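Local coordinates for Exo-arabinanase (Penicillium chrysogenum, PDB 3A72), which probably hydrolyses alpha-1,5-linked L-arabinan from its chain ends, as an exo-acting glycoside hydrolase, and binds arabinobiose in this crystal, at residues Glu46-Phe52 and Tyr77-Pro83; Gly276-Ile282 and Ile294-Gly299; Arg327-Ser333 and Ser345-Leu351. One frame throughout, in Å; residues are numbered along the deposited sequence.

Contact 1: residues Glu46-Phe52 and Tyr77-Pro83. With AHR (alpha-L-arabinofuranose), chain B.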
loop_
_atom_site.group_PDB
_atom_site.type_symbol
_atom_site.label_atom_id
_atom_site.label_comp_id
_atom_site.label_asym_id
_atom_site.label_seq_id
_atom_site.Cartn_x
_atom_site.Cartn_y
_atom_site.Cartn_z
ATOM N N GLU A 46 3.204 -20.222 -14.412
ATOM C CA GLU A 46 3.528 -19.580 -15.659
ATOM C C GLU A 46 4.173 -20.564 -16.600
ATOM O O GLU A 46 4.883 -21.486 -16.137
ATOM C CB GLU A 46 4.524 -18.433 -15.396
ATOM C CG GLU A 46 4.000 -17.345 -14.458
ATOM C CD GLU A 46 5.028 -16.275 -14.252
ATOM O OE1 GLU A 46 6.039 -16.571 -13.566
ATOM O OE2 GLU A 46 4.872 -15.140 -14.780
ATOM N N PRO A 47 4.031 -20.399 -17.906
ATOM C CA PRO A 47 3.214 -19.381 -18.594
ATOM C C PRO A 47 1.735 -19.687 -18.466
ATOM O O PRO A 47 1.295 -20.819 -18.113
ATOM C CB PRO A 47 3.655 -19.531 -20.074
ATOM C CG PRO A 47 4.042 -20.953 -20.168
ATOM C CD PRO A 47 4.722 -21.327 -18.850
ATOM N N PRO A 48 0.872 -18.749 -18.782
ATOM C CA PRO A 48 1.229 -17.401 -19.198
ATOM C C PRO A 48 1.661 -16.524 -18.064
ATOM O O PRO A 48 1.631 -16.918 -16.887
ATOM C CB PRO A 48 -0.111 -16.845 -19.749
ATOM C CG PRO A 48 -1.141 -17.599 -19.013
ATOM C CD PRO A 48 -0.587 -18.971 -18.778
ATOM N N ALA A 49 2.098 -15.338 -18.360
ATOM C CA ALA A 49 2.686 -14.441 -17.355
ATOM C C ALA A 49 1.639 -14.025 -16.297
ATOM O O ALA A 49 0.456 -13.837 -16.599
ATOM C CB ALA A 49 3.247 -13.194 -18.019
ATOM N N VAL A 50 2.110 -13.873 -15.064
ATOM C CA VAL A 50 1.221 -13.465 -13.976
ATOM C C VAL A 50 0.594 -12.087 -14.270
ATOM O O VAL A 50 1.107 -11.251 -15.023
ATOM C CB VAL A 50 1.949 -13.473 -12.625
ATOM C CG1 VAL A 50 2.288 -14.890 -12.187
ATOM C CG2 VAL A 50 3.191 -12.552 -12.637
ATOM N N TYR A 51 -0.566 -11.884 -13.624
ATOM C CA TYR A 51 -1.384 -10.701 -13.794
ATOM C C TYR A 51 -1.915 -10.259 -12.444
ATOM O O TYR A 51 -1.875 -11.026 -11.464
ATOM C CB TYR A 51 -2.579 -11.009 -14.800
ATOM C CG TYR A 51 -3.383 -12.200 -14.294
ATOM C CD1 TYR A 51 -4.372 -12.091 -13.323
ATOM C CD2 TYR A 51 -3.144 -13.468 -14.765
ATOM C CE1 TYR A 51 -5.078 -13.154 -12.836
ATOM C CE2 TYR A 51 -3.847 -14.559 -14.287
ATOM C CZ TYR A 51 -4.819 -14.397 -13.316
ATOM O OH TYR A 51 -5.496 -15.495 -12.861
ATOM N N PHE A 52 -2.490 -9.068 -12.375
ATOM C CA PHE A 52 -3.211 -8.621 -11.184
ATOM C C PHE A 52 -4.726 -8.764 -11.384
ATOM O O PHE A 52 -5.285 -8.107 -12.249
ATOM C CB PHE A 52 -2.880 -7.197 -10.820
ATOM C CG PHE A 52 -1.445 -6.946 -10.416
ATOM C CD1 PHE A 52 -0.800 -7.751 -9.471
ATOM C CD2 PHE A 52 -0.742 -5.881 -10.964
ATOM C CE1 PHE A 52 0.523 -7.485 -9.113
ATOM C CE2 PHE A 52 0.549 -5.604 -10.583
ATOM C CZ PHE A 52 1.181 -6.418 -9.659
ATOM N N TYR A 77 6.538 -9.671 -19.057
ATOM C CA TYR A 77 7.257 -10.328 -17.964
ATOM C C TYR A 77 6.302 -10.943 -16.962
ATOM O O TYR A 77 6.544 -12.045 -16.415
ATOM C CB TYR A 77 8.180 -9.382 -17.219
ATOM C CG TYR A 77 9.241 -8.661 -18.022
ATOM C CD1 TYR A 77 9.663 -9.100 -19.273
ATOM C CD2 TYR A 77 9.815 -7.490 -17.547
ATOM C CE1 TYR A 77 10.628 -8.403 -19.984
ATOM C CE2 TYR A 77 10.756 -6.783 -18.234
ATOM C CZ TYR A 77 11.157 -7.228 -19.447
ATOM O OH TYR A 77 12.109 -6.479 -20.136
ATOM N N GLY A 78 5.232 -10.205 -16.655
ATOM C CA GLY A 78 4.292 -10.543 -15.581
ATOM C C GLY A 78 4.164 -9.373 -14.617
ATOM O O GLY A 78 5.166 -8.821 -14.158
ATOM N N LEU A 79 2.904 -9.011 -14.340
ATOM C CA LEU A 79 2.634 -8.001 -13.273
ATOM C C LEU A 79 2.596 -8.761 -11.979
ATOM O O LEU A 79 1.615 -9.450 -11.660
ATOM C CB LEU A 79 1.361 -7.230 -13.562
ATOM C CG LEU A 79 1.344 -6.425 -14.853
ATOM C CD1 LEU A 79 0.128 -5.505 -14.905
ATOM C CD2 LEU A 79 2.663 -5.640 -15.074
ATOM N N ARG A 80 3.720 -8.741 -11.279
ATOM C CA ARG A 80 4.067 -9.742 -10.292
ATOM C C ARG A 80 3.986 -9.316 -8.852
ATOM O O ARG A 80 3.468 -10.052 -8.002
ATOM C CB ARG A 80 5.488 -10.281 -10.602
ATOM C CG ARG A 80 5.866 -11.522 -9.795
ATOM C CD ARG A 80 7.257 -12.089 -10.215
ATOM N NE ARG A 80 7.306 -12.301 -11.664
ATOM C CZ ARG A 80 6.814 -13.316 -12.320
ATOM N NH1 ARG A 80 6.331 -14.385 -11.659
ATOM N NH2 ARG A 80 6.825 -13.316 -13.642
ATOM N N TYR A 81 4.559 -8.142 -8.545
ATOM C CA TYR A 81 4.685 -7.667 -7.177
ATOM C C TYR A 81 4.002 -6.281 -6.995
ATOM O O TYR A 81 4.049 -5.422 -7.876
ATOM C CB TYR A 81 6.116 -7.494 -6.740
ATOM C CG TYR A 81 6.912 -8.748 -6.421
ATOM C CD1 TYR A 81 6.337 -10.024 -6.333
ATOM C CD2 TYR A 81 8.293 -8.633 -6.186
ATOM C CE1 TYR A 81 7.126 -11.142 -6.029
ATOM C CE2 TYR A 81 9.061 -9.716 -5.895
ATOM C CZ TYR A 81 8.466 -10.984 -5.820
ATOM O OH TYR A 81 9.223 -12.112 -5.498
ATOM N N GLN A 82 3.440 -6.118 -5.807
ATOM C CA GLN A 82 3.194 -4.800 -5.226
ATOM C C GLN A 82 2.265 -3.907 -6.059
ATOM O O GLN A 82 2.577 -2.789 -6.396
ATOM C CB GLN A 82 4.536 -4.107 -4.962
ATOM C CG GLN A 82 5.374 -4.907 -3.972
ATOM C CD GLN A 82 6.846 -5.019 -4.286
ATOM O OE1 GLN A 82 7.417 -4.172 -5.004
ATOM N NE2 GLN A 82 7.486 -6.022 -3.721
ATOM N N PRO A 83 1.037 -4.409 -6.314
ATOM C CA PRO A 83 0.044 -3.566 -6.981
ATOM C C PRO A 83 -0.385 -2.435 -6.069
ATOM O O PRO A 83 -0.170 -2.417 -4.845
ATOM C CB PRO A 83 -1.127 -4.532 -7.213
ATOM C CG PRO A 83 -1.036 -5.490 -6.051
ATOM C CD PRO A 83 0.469 -5.679 -5.878
HETATM O O5 AHR B . 5.902 -8.060 -2.354
HETATM C C5 AHR B . 6.640 -9.297 -2.574
HETATM C C4 AHR B . 7.810 -9.335 -1.614
HETATM O O4 AHR B . 8.725 -8.243 -1.969
HETATM C C3 AHR B . 8.683 -10.563 -1.833
HETATM O O3 AHR B . 8.192 -11.705 -1.102
HETATM C C2 AHR B . 10.010 -10.081 -1.211
HETATM O O2 AHR B . 11.159 -10.777 -1.748
HETATM C C1 AHR B . 10.055 -8.596 -1.596
HETATM O O HOH W 1 6.459 -14.708 -17.261
HETATM O O HOH W 2 0.368 -11.121 -9.818
#

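Contact 2: residues Gly276-Ile282 and Ile294-Gly299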
loop_
_atom_site.group_PDB
_atom_site.type_symbol
_atom_site.label_atom_id
_atom_site.label_comp_id
_atom_site.label_asym_id
_atom_site.label_seq_id
_atom_site.Cartn_x
_atom_site.Cartn_y
_atom_site.Cartn_z
ATOM N N GLY A 276 -14.616 9.377 15.760
ATOM C CA GLY A 276 -13.872 9.191 16.970
ATOM C C GLY A 276 -13.529 10.364 17.805
ATOM O O GLY A 276 -13.076 10.202 18.946
ATOM N N GLY A 277 -13.704 11.578 17.274
ATOM C CA GLY A 277 -13.419 12.797 17.994
ATOM C C GLY A 277 -13.257 13.965 17.036
ATOM O O GLY A 277 -13.364 13.809 15.799
ATOM N N GLU A 278 -12.937 15.132 17.593
ATOM C CA GLU A 278 -12.879 16.363 16.824
ATOM C C GLU A 278 -11.798 16.351 15.753
ATOM O O GLU A 278 -11.904 17.041 14.764
ATOM C CB GLU A 278 -12.644 17.507 17.792
ATOM C CG GLU A 278 -12.182 18.751 17.054
ATOM C CD GLU A 278 -11.174 19.598 17.791
ATOM O OE1 GLU A 278 -10.433 19.242 18.738
ATOM O OE2 GLU A 278 -11.118 20.762 17.350
ATOM N N ASN A 279 -10.711 15.589 15.962
ATOM C CA ASN A 279 -9.638 15.443 14.978
ATOM C C ASN A 279 -9.752 14.156 14.179
ATOM O O ASN A 279 -8.783 13.775 13.502
ATOM C CB ASN A 279 -8.293 15.503 15.732
ATOM C CG ASN A 279 -7.917 16.925 16.118
ATOM O OD1 ASN A 279 -8.188 17.856 15.415
ATOM N ND2 ASN A 279 -7.133 17.171 17.112
ATOM N N GLY A 280 -10.863 13.439 14.305
ATOM C CA GLY A 280 -10.965 12.111 13.753
ATOM C C GLY A 280 -9.934 11.193 14.376
ATOM O O GLY A 280 -9.381 11.440 15.414
ATOM N N THR A 281 -9.686 10.088 13.663
ATOM C CA THR A 281 -8.824 9.022 14.126
ATOM C C THR A 281 -7.937 8.548 12.982
ATOM O O THR A 281 -8.446 8.165 11.937
ATOM C CB THR A 281 -9.653 7.853 14.684
ATOM O OG1 THR A 281 -10.591 8.342 15.671
ATOM C CG2 THR A 281 -8.791 6.839 15.382
ATOM N N ILE A 282 -6.643 8.500 13.243
ATOM C CA ILE A 282 -5.700 7.794 12.365
ATOM C C ILE A 282 -5.698 6.346 12.807
ATOM O O ILE A 282 -5.626 6.060 14.019
ATOM C CB ILE A 282 -4.273 8.382 12.423
ATOM C CG1 ILE A 282 -4.239 9.887 12.233
ATOM C CG2 ILE A 282 -3.376 7.671 11.395
ATOM C CD1 ILE A 282 -2.889 10.505 12.530
ATOM N N ILE A 294 -4.626 3.090 17.011
ATOM C CA ILE A 294 -5.354 4.289 16.680
ATOM C C ILE A 294 -4.796 5.504 17.388
ATOM O O ILE A 294 -4.183 5.432 18.463
ATOM C CB ILE A 294 -6.872 4.112 16.942
ATOM C CG1 ILE A 294 -7.235 4.038 18.453
ATOM C CG2 ILE A 294 -7.383 2.902 16.187
ATOM C CD1 ILE A 294 -8.725 4.076 18.717
ATOM N N ASN A 295 -5.095 6.682 16.811
ATOM C CA ASN A 295 -4.612 7.943 17.386
ATOM C C ASN A 295 -5.623 9.038 17.070
ATOM O O ASN A 295 -5.892 9.336 15.867
ATOM C CB ASN A 295 -3.241 8.285 16.838
ATOM C CG ASN A 295 -2.600 9.404 17.590
ATOM O OD1 ASN A 295 -3.115 10.538 17.574
ATOM N ND2 ASN A 295 -1.470 9.168 18.208
ATOM N N LYS A 296 -6.198 9.638 18.111
ATOM C CA LYS A 296 -7.261 10.654 18.007
ATOM C C LYS A 296 -6.690 12.057 18.148
ATOM O O LYS A 296 -7.467 13.012 18.321
ATOM C CB LYS A 296 -8.318 10.382 19.069
ATOM C CG LYS A 296 -9.046 9.075 18.823
ATOM C CD LYS A 296 -10.204 8.898 19.798
ATOM C CE LYS A 296 -11.012 7.645 19.521
ATOM N NZ LYS A 296 -12.284 7.722 20.357
ATOM N N ALA A 297 -5.376 12.190 18.098
ATOM C CA ALA A 297 -4.681 13.457 18.285
ATOM C C ALA A 297 -3.685 13.717 17.170
ATOM O O ALA A 297 -2.602 14.285 17.391
ATOM C CB ALA A 297 -4.029 13.500 19.647
ATOM N N LEU A 298 -4.042 13.309 15.947
ATOM C CA LEU A 298 -3.259 13.660 14.752
ATOM C C LEU A 298 -1.821 13.142 14.815
ATOM O O LEU A 298 -0.946 13.658 14.117
ATOM C CB LEU A 298 -3.309 15.176 14.484
ATOM C CG LEU A 298 -4.734 15.714 14.280
ATOM C CD1 LEU A 298 -4.734 17.242 14.283
ATOM C CD2 LEU A 298 -5.328 15.157 12.995
ATOM N N GLY A 299 -1.589 12.066 15.575
ATOM C CA GLY A 299 -0.244 11.536 15.693
ATOM C C GLY A 299 0.500 11.985 16.927
ATOM O O GLY A 299 1.651 11.551 17.171
HETATM O O HOH W 3 -10.202 13.165 17.445
HETATM O O HOH W 4 -7.652 15.265 19.619
HETATM O O HOH W 5 -6.344 12.007 14.799
#

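Contact 3: residues Arg327-Ser333 and Ser345-Leu351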
loop_
_atom_site.group_PDB
_atom_site.type_symbol
_atom_site.label_atom_id
_atom_site.label_comp_id
_atom_site.label_asym_id
_atom_site.label_seq_id
_atom_site.Cartn_x
_atom_site.Cartn_y
_atom_site.Cartn_z
ATOM N N ARG A 327 -17.780 5.974 8.560
ATOM C CA ARG A 327 -18.109 5.125 9.681
ATOM C C ARG A 327 -17.505 3.713 9.660
ATOM O O ARG A 327 -17.338 3.134 10.723
ATOM C CB ARG A 327 -19.659 5.009 9.714
ATOM C CG ARG A 327 -20.134 4.140 10.894
ATOM C CD ARG A 327 -21.675 4.314 11.061
ATOM N NE ARG A 327 -22.116 3.285 12.024
ATOM C CZ ARG A 327 -23.401 3.118 12.326
ATOM N NH1 ARG A 327 -24.322 3.911 11.843
ATOM N NH2 ARG A 327 -23.699 2.141 13.155
ATOM N N TYR A 328 -17.240 3.142 8.499
ATOM C CA TYR A 328 -16.861 1.722 8.391
ATOM C C TYR A 328 -15.441 1.604 7.864
ATOM O O TYR A 328 -15.016 2.279 6.941
ATOM C CB TYR A 328 -17.856 1.011 7.464
ATOM C CG TYR A 328 -19.252 0.973 8.045
ATOM C CD1 TYR A 328 -19.607 0.028 8.991
ATOM C CD2 TYR A 328 -20.168 1.962 7.686
ATOM C CE1 TYR A 328 -20.866 -0.001 9.538
ATOM C CE2 TYR A 328 -21.458 1.919 8.239
ATOM C CZ TYR A 328 -21.779 0.952 9.151
ATOM O OH TYR A 328 -23.031 0.924 9.726
ATOM N N LEU A 329 -14.703 0.655 8.486
ATOM C CA LEU A 329 -13.330 0.364 8.138
ATOM C C LEU A 329 -13.176 -1.028 7.506
ATOM O O LEU A 329 -13.534 -2.031 8.142
ATOM C CB LEU A 329 -12.477 0.390 9.406
ATOM C CG LEU A 329 -10.974 0.104 9.214
ATOM C CD1 LEU A 329 -10.277 1.236 8.483
ATOM C CD2 LEU A 329 -10.330 -0.181 10.554
ATOM N N VAL A 330 -12.619 -1.100 6.318
ATOM C CA VAL A 330 -12.170 -2.339 5.679
ATOM C C VAL A 330 -10.791 -2.679 6.181
ATOM O O VAL A 330 -9.891 -1.823 6.216
ATOM C CB VAL A 330 -12.154 -2.129 4.172
ATOM C CG1 VAL A 330 -11.260 -3.103 3.430
ATOM C CG2 VAL A 330 -13.573 -2.192 3.595
ATOM N N VAL A 331 -10.613 -3.961 6.542
ATOM C CA VAL A 331 -9.341 -4.532 6.935
ATOM C C VAL A 331 -9.143 -5.780 6.061
ATOM O O VAL A 331 -9.907 -6.737 6.176
ATOM C CB VAL A 331 -9.270 -4.878 8.442
ATOM C CG1 VAL A 331 -7.856 -5.270 8.791
ATOM C CG2 VAL A 331 -9.794 -3.754 9.287
ATOM N N ASN A 332 -8.165 -5.746 5.161
ATOM C CA ASN A 332 -8.063 -6.705 4.043
ATOM C C ASN A 332 -6.709 -7.353 4.056
ATOM O O ASN A 332 -5.685 -6.645 3.891
ATOM C CB ASN A 332 -8.302 -5.911 2.771
ATOM C CG ASN A 332 -8.063 -6.552 1.446
ATOM O OD1 ASN A 332 -8.081 -7.830 1.239
ATOM N ND2 ASN A 332 -7.803 -5.800 0.480
ATOM N N SER A 333 -6.646 -8.656 4.252
ATOM C CA SER A 333 -5.406 -9.414 4.209
ATOM C C SER A 333 -5.341 -10.288 2.955
ATOM O O SER A 333 -6.366 -10.777 2.456
ATOM C CB SER A 333 -5.292 -10.336 5.460
ATOM O OG SER A 333 -4.039 -11.017 5.429
ATOM N N SER A 345 -8.910 -12.130 2.188
ATOM C CA SER A 345 -10.099 -11.972 3.018
ATOM C C SER A 345 -10.261 -10.508 3.413
ATOM O O SER A 345 -9.341 -9.692 3.339
ATOM C CB SER A 345 -10.053 -12.879 4.225
ATOM O OG SER A 345 -9.047 -12.527 5.121
ATOM N N VAL A 346 -11.460 -10.209 3.927
ATOM C CA VAL A 346 -11.760 -8.878 4.372
ATOM C C VAL A 346 -12.751 -8.910 5.537
ATOM O O VAL A 346 -13.669 -9.727 5.579
ATOM C CB VAL A 346 -12.323 -8.041 3.192
ATOM C CG1 VAL A 346 -13.634 -8.596 2.671
ATOM C CG2 VAL A 346 -12.462 -6.575 3.540
ATOM N N SER A 347 -12.506 -7.979 6.475
ATOM C CA SER A 347 -13.461 -7.672 7.539
ATOM C C SER A 347 -13.847 -6.194 7.425
ATOM O O SER A 347 -13.089 -5.394 6.896
ATOM C CB SER A 347 -12.871 -7.968 8.899
ATOM O OG SER A 347 -12.501 -9.330 9.047
ATOM N N VAL A 348 -15.035 -5.879 7.955
ATOM C CA VAL A 348 -15.507 -4.504 8.042
ATOM C C VAL A 348 -15.859 -4.256 9.485
ATOM O O VAL A 348 -16.609 -5.028 10.091
ATOM C CB VAL A 348 -16.710 -4.258 7.107
ATOM C CG1 VAL A 348 -17.208 -2.820 7.256
ATOM C CG2 VAL A 348 -16.328 -4.513 5.662
ATOM N N MET A 349 -15.326 -3.183 10.053
ATOM C CA MET A 349 -15.568 -2.779 11.403
ATOM C C MET A 349 -16.370 -1.514 11.452
ATOM O O MET A 349 -16.205 -0.605 10.655
ATOM C CB MET A 349 -14.191 -2.544 12.133
ATOM C CG MET A 349 -13.269 -3.750 12.075
ATOM S SD MET A 349 -11.659 -3.425 12.780
ATOM C CE MET A 349 -12.038 -3.370 14.525
ATOM N N ASP A 350 -17.272 -1.433 12.464
ATOM C CA ASP A 350 -18.133 -0.267 12.686
ATOM C C ASP A 350 -17.427 0.679 13.618
ATOM O O ASP A 350 -17.380 0.440 14.833
ATOM C CB ASP A 350 -19.483 -0.703 13.235
ATOM C CG ASP A 350 -20.438 0.455 13.419
ATOM O OD1 ASP A 350 -20.058 1.620 13.193
ATOM O OD2 ASP A 350 -21.653 0.171 13.735
ATOM N N LEU A 351 -16.845 1.742 13.074
ATOM C CA LEU A 351 -16.060 2.713 13.844
ATOM C C LEU A 351 -16.920 3.494 14.828
ATOM O O LEU A 351 -16.363 4.046 15.811
ATOM C CB LEU A 351 -15.280 3.637 12.924
ATOM C CG LEU A 351 -14.288 2.893 11.988
ATOM C CD1 LEU A 351 -13.681 3.907 10.994
ATOM C CD2 LEU A 351 -13.260 2.124 12.756
HETATM O O HOH W 6 -23.286 -1.216 11.803
#

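Contact 1: residues Glu46-Phe52 and Tyr77-Pro83
The backbones of E46-F52 and Y77-P83 run closest where CA of V50 faces CA of G78 (4.5 Å) and CA of Y51 faces CA of L79 (4.9 Å). One main-chain hydrogen bond joins them, from L79 N to V50 O (3.0 Å), and G78 CA lies 3.3 Å from the same V50 O. A side chain on G78 would collide with V50 CG2. The first segment, with cis peptides before P47 and P48, doubles back, and E46 meets R80 in a bidentate salt bridge: NH1 to OE1 and NH2 to OE2, both 2.9 Å. E46 OE2 also accepts V50 N (3.1 Å), while V50 CG2 covers one face of the guanidinium; E46 OE1 is also hydrogen-bonded to T109 OG1, and R80 NE to I107 O. In the six-bladed beta-propeller, a loop between the second and third strands of the first blade here packs on the segment that enters the second. A classic bulge at R80 and Y81, opposite S105, marks the corner before the innermost strand 82-87. F52 fills the bend by CH-pi contacts on opposite ring faces, with L79 CB and P83 CB 3.9 and 3.7 Å from its ring centroid. Past the corner, Q82 NE2 donates to arabinofuranose O5 (2.9 Å), while Y81, at the corner itself, has C5 of that sugar over one ring face (CD1 to C5, 3.8 Å).

Contact 2: residues Gly276-Ile282 and Ile294-Gly299
I294 opens the second segment on the strand, its CB 3.7 Å from T281 CG2 and its CA 3.2 Å from I282 O. N295 follows as the antiparallel hydrogen-bonded partner of I282: I282 N donates to N295 O and N295 N to I282 O, each at 2.9 Å. Its side chain then shapes the exit from the strand, for N295 OD1 accepts A297 N (2.8 Å), an Asx turn, and also G299 N (2.9 Å). K296 extends along the first segment until NZ donates to G276 O (3.0 Å) and to L355 O at the C-terminus. Its own carbonyl faces the type I turn G277-G280 through water: one molecule joins K296 O to N279 N and G280 O, another joins K296 O to N279 ND2. L298, at positive phi, lays CD1 3.7 Å from N279 OD1, and its C atom is 3.6 Å from I282 CD1, which reaches G299 N as well (3.7 Å). The pair is thus the open end of the hairpin 281-285/292-295, the two middle strands of one propeller blade. Strand 269-273 flanks it on the T281 side, strand 304-306 pairs with it through I294, and W303 packs against I282 and N295.

Contact 3: residues Arg327-Ser333 and Ser345-Leu351
Six successive antiparallel pairs, from Y328-D350 to S333-S345, join two strands whose axes approach to 4.5 Å at 156°. On one face the valines interlock: V330 fits between V346 and V348, with V330 CG1 3.7 Å from V346 CG2 and V330 CG2 4.2 Å from V348 CG2, and V348 CG1 then abuts Y328 CB (3.9 Å). On the other face the sulfur of M349 fills the dip between L329 CD2 (4.2 Å) and V331 CG2 (4.0 Å), while L351 CD2 rests against L329 CB (3.9 Å). The small S345 and S347 beside V331 admit the carboxylate of E310, which binds both hydroxyls. R327 closes the end with a salt bridge, NE to D350 OD1 and NH2 to D350 OD2 (both 2.9 Å); D350 also N-caps helix 351-354. The hairpin is the middle of the last propeller blade, flanked by strand 317-320 and the N-terminal strand 6-10, which closes the ring; strand 23-30 covers V330 and N332, and L292 of strand 292-295 meets L329 and M349.

How the contacts relate
The contacts follow one another along the chain and around the propeller. Contact 1 and contact 2 lie on opposite sides of the chain's centre, 38 Å apart between centres and about 19 Å between nearest atoms. Contact 3 belongs to the last blade, which stands between the blade of contact 2 and the first blade, where contact 1 begins: about 9 Å separates its nearest atoms from contact 1, and about 6 Å from contact 2. L292, in the strand leading into I294-G299, packs on contact 3, and L355, just after the short helix that begins at L351 of contact 3, receives K296 of contact 2. Contact 1 alone supplies glycan-pocket residues, Y81 and Q82; the S333 side chain of contact 3 remains about 13 Å from a bound arabinofuranose.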